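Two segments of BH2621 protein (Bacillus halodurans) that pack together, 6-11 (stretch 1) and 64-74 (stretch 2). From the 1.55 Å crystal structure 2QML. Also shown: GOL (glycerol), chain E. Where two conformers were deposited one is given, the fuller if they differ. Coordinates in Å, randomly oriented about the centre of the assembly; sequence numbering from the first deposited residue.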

# COMPACT_ATOMS: atom_id res chain seq x y z
N ASP A 6 -12.14 -11.82 6.48
CA ASP A 6 -11.08 -10.99 7.10
C ASP A 6 -10.50 -9.98 6.11
O ASP A 6 -9.53 -9.28 6.45
CB ASP A 6 -9.92 -11.86 7.61
N LYS A 7 -11.07 -9.91 4.90
CA LYS A 7 -10.50 -9.09 3.81
C LYS A 7 -10.86 -7.63 3.91
O LYS A 7 -11.93 -7.28 4.38
CB LYS A 7 -10.94 -9.60 2.44
CG LYS A 7 -10.61 -11.07 2.16
CD LYS A 7 -9.21 -11.33 1.59
CE LYS A 7 -8.85 -12.82 1.59
NZ LYS A 7 -7.96 -13.27 0.45
N LEU A 8 -9.97 -6.78 3.44
CA LEU A 8 -10.23 -5.36 3.43
C LEU A 8 -11.32 -5.10 2.41
O LEU A 8 -11.22 -5.51 1.26
CB LEU A 8 -8.95 -4.61 3.07
CG LEU A 8 -9.03 -3.06 3.07
CD1 LEU A 8 -9.43 -2.52 4.50
CD2 LEU A 8 -7.76 -2.38 2.62
N ALA A 9 -12.38 -4.43 2.80
CA ALA A 9 -13.48 -4.20 1.89
C ALA A 9 -13.22 -3.14 0.83
O ALA A 9 -12.53 -2.14 1.09
CB ALA A 9 -14.74 -3.76 2.68
N PRO A 10 -13.86 -3.29 -0.34
CA PRO A 10 -13.80 -2.22 -1.34
C PRO A 10 -14.50 -0.95 -0.84
O PRO A 10 -15.41 -1.04 0.02
CB PRO A 10 -14.56 -2.82 -2.54
CG PRO A 10 -15.51 -3.70 -1.94
CD PRO A 10 -14.76 -4.35 -0.79
N PHE A 11 -14.06 0.18 -1.37
CA PHE A 11 -14.61 1.46 -0.95
C PHE A 11 -14.44 2.51 -2.01
O PHE A 11 -13.63 2.36 -2.91
CB PHE A 11 -14.00 1.91 0.40
CG PHE A 11 -12.53 2.14 0.37
CD1 PHE A 11 -11.64 1.11 0.62
CD2 PHE A 11 -12.02 3.40 0.06
CE1 PHE A 11 -10.23 1.37 0.61
CE2 PHE A 11 -10.65 3.63 0.04
CZ PHE A 11 -9.79 2.65 0.29
N PHE A 64 -1.55 -15.40 -4.70
CA PHE A 64 -1.79 -14.26 -3.79
C PHE A 64 -3.26 -14.01 -3.59
O PHE A 64 -3.66 -13.72 -2.49
CB PHE A 64 -1.08 -12.99 -4.27
CG PHE A 64 0.28 -12.79 -3.66
CD1 PHE A 64 1.05 -13.87 -3.30
CD2 PHE A 64 0.80 -11.52 -3.41
CE1 PHE A 64 2.29 -13.70 -2.69
CE2 PHE A 64 2.03 -11.36 -2.80
CZ PHE A 64 2.77 -12.46 -2.44
N LEU A 65 -4.07 -14.22 -4.61
CA LEU A 65 -5.54 -14.05 -4.48
C LEU A 65 -6.15 -15.12 -3.59
O LEU A 65 -7.19 -14.87 -2.97
CB LEU A 65 -6.20 -14.02 -5.85
CG LEU A 65 -6.00 -12.76 -6.71
CD1 LEU A 65 -6.53 -12.95 -8.11
CD2 LEU A 65 -6.61 -11.47 -6.06
N ASN A 66 -5.52 -16.28 -3.49
CA ASN A 66 -5.99 -17.37 -2.63
C ASN A 66 -5.35 -17.33 -1.23
O ASN A 66 -5.60 -18.23 -0.45
CB ASN A 66 -5.74 -18.73 -3.31
CG ASN A 66 -6.45 -18.90 -4.68
OD1 ASN A 66 -7.49 -18.29 -4.94
ND2 ASN A 66 -5.90 -19.79 -5.56
N ASP A 67 -4.54 -16.32 -0.91
CA ASP A 67 -3.80 -16.14 0.36
C ASP A 67 -4.69 -15.41 1.33
O ASP A 67 -5.13 -14.29 1.07
CB ASP A 67 -2.50 -15.39 0.12
CG ASP A 67 -1.68 -15.09 1.39
OD1 ASP A 67 -2.21 -14.98 2.50
OD2 ASP A 67 -0.44 -14.88 1.24
N ASP A 68 -4.91 -16.02 2.49
CA ASP A 68 -5.88 -15.50 3.44
C ASP A 68 -5.41 -14.40 4.38
O ASP A 68 -6.23 -13.78 5.02
CB ASP A 68 -6.46 -16.70 4.25
CG ASP A 68 -7.48 -17.53 3.44
OD1 ASP A 68 -8.20 -16.94 2.58
OD2 ASP A 68 -7.59 -18.75 3.69
N HIS A 69 -4.10 -14.16 4.46
CA HIS A 69 -3.61 -13.09 5.33
C HIS A 69 -3.57 -11.74 4.63
O HIS A 69 -3.18 -10.77 5.27
CB HIS A 69 -2.21 -13.45 5.94
CG HIS A 69 -1.00 -12.87 5.25
ND1 HIS A 69 -0.52 -13.33 4.04
CD2 HIS A 69 -0.08 -11.96 5.68
CE1 HIS A 69 0.59 -12.67 3.72
NE2 HIS A 69 0.88 -11.84 4.70
N GLN A 70 -3.94 -11.67 3.34
CA GLN A 70 -3.88 -10.42 2.61
C GLN A 70 -5.04 -10.19 1.63
O GLN A 70 -5.75 -11.11 1.24
CB GLN A 70 -2.54 -10.30 1.87
CG GLN A 70 -2.32 -11.32 0.73
CD GLN A 70 -0.99 -11.10 0.06
OE1 GLN A 70 -0.54 -9.96 -0.10
NE2 GLN A 70 -0.33 -12.19 -0.32
N THR A 71 -5.22 -8.90 1.30
CA THR A 71 -6.20 -8.41 0.34
C THR A 71 -5.44 -7.64 -0.72
O THR A 71 -4.62 -6.78 -0.37
CB THR A 71 -7.23 -7.45 0.99
OG1 THR A 71 -7.82 -8.14 2.08
CG2 THR A 71 -8.32 -7.02 0.01
N LEU A 72 -5.65 -7.99 -1.99
CA LEU A 72 -5.08 -7.27 -3.13
C LEU A 72 -6.12 -6.33 -3.69
O LEU A 72 -7.26 -6.78 -3.99
CB LEU A 72 -4.66 -8.22 -4.24
CG LEU A 72 -3.29 -8.90 -4.05
CD1 LEU A 72 -3.13 -9.60 -2.69
CD2 LEU A 72 -3.07 -9.89 -5.21
N MSE A 73 -5.73 -5.08 -3.89
CA MSE A 73 -6.66 -4.11 -4.46
C MSE A 73 -6.06 -3.24 -5.55
O MSE A 73 -4.84 -2.98 -5.59
CB MSE A 73 -7.20 -3.18 -3.37
CG MSE A 73 -7.68 -3.89 -2.13
SE MSE A 73 -8.42 -2.62 -0.88
CE MSE A 73 -10.30 -2.74 -1.30
N VAL A 74 -6.96 -2.76 -6.41
CA VAL A 74 -6.65 -1.81 -7.43
C VAL A 74 -7.22 -0.50 -6.90
O VAL A 74 -8.41 -0.49 -6.48
CB VAL A 74 -7.32 -2.15 -8.75
CG1 VAL A 74 -7.31 -0.91 -9.69
CG2 VAL A 74 -6.61 -3.35 -9.35
C1 GOL E . -5.44 -6.18 6.08
O1 GOL E . -5.41 -6.94 7.24
C2 GOL E . -6.43 -6.86 5.17
O2 GOL E . -7.65 -6.49 5.78
C3 GOL E . -6.19 -8.37 5.35
O3 GOL E . -6.60 -9.18 4.30
O HOH W 1 -7.14 -11.20 5.20
O HOH W 2 -5.83 -12.41 -1.37

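Two segments far apart in sequence meet here without forming a sheet. Residues 7-10 follow an extended path without regular secondary structure, while stretch 2 leaves the end of a helix at Leu65, passes through a type I turn from Asp67 to Gln70, and enters a strand that begins at Gln70. The two backbones come nearest where the CA atoms of Lys7 and Thr71 stand 5.6 Å apart; farther along, the CA atoms of Pro10 and Met73 are separated by 8.0 Å. No hydrogen bond joins main chain to main chain across this gap. Side chains do the bridging, and Lys7, Met73 and Thr71 contribute the most covered surface.

Lys7 has the largest share. Its CA-to-CB bond points sideways to stretch 2, but the long chain, with chi1 and chi2 both m, brings the ammonium group to the loop. There Lys7 NZ donates to the carbonyl oxygens of two turn residues, to Asp67 O at 3.1 Å and to Gln70 O at 3.2 Å. It also donates to water 2 at 2.9 Å, and that water also lies within hydrogen-bonding reach of Phe64 O and Gln70 O, at 2.8 and 2.9 Å, with more acceptors around it than it has protons. Lysine suits this place because its flexible aliphatic chain can span the gap and deliver several protons to the carbonyl groups gathered there. Asp68 adds a more distant electrostatic attraction: its OD1 lies 4.3 Å from Lys7 NZ, beyond salt-bridge range.

The turn that offers these carbonyls is itself braced by Asp67. Its OD1 accepts hydrogen bonds from His69 N and His69 ND1, both at 2.8 Å, and its OD2 accepts a weak one from Gln70 NE2 at 3.1 Å. A short carboxylate serves well here, since it can reach the main chain of His69 and the side chains of His69 and Gln70, which follow it.

Thr71 points toward stretch 1 and supplies the central polar link. Leu8 N donates to Thr71 OG1 at 2.9 Å with an angle of 161°, so the hydroxyl takes the role that a backbone carbonyl would play in a sheet. A hydroxyl can both accept and donate, and Thr71 OG1 also hydrogen-bonds glycerol O3 at 2.7 Å, though either could be the donor. The glycerol, probably from the crystallisation liquor, also makes a weak hydrogen bond from its O2 to Asp6 O at 3.4 Å.

Beyond this polar zone the contact becomes largely apolar. Met73, modelled as selenomethionine, also points toward stretch 1, as expected two residues after Thr71 in a strand, while Leu72 between them points away. Leu8 CD2 packs against Met73 SE at 3.6 Å, and the methyl Met73 CE rests against the main-chain carbonyl Ala9 O at 3.3 Å and reaches Pro10 CA at 3.5 Å. An unbranched, flexible thioether chain, here carrying selenium in place of sulphur, can follow the uneven surface of successive residues, while the branched end of Leu8 offers a compact apolar partner.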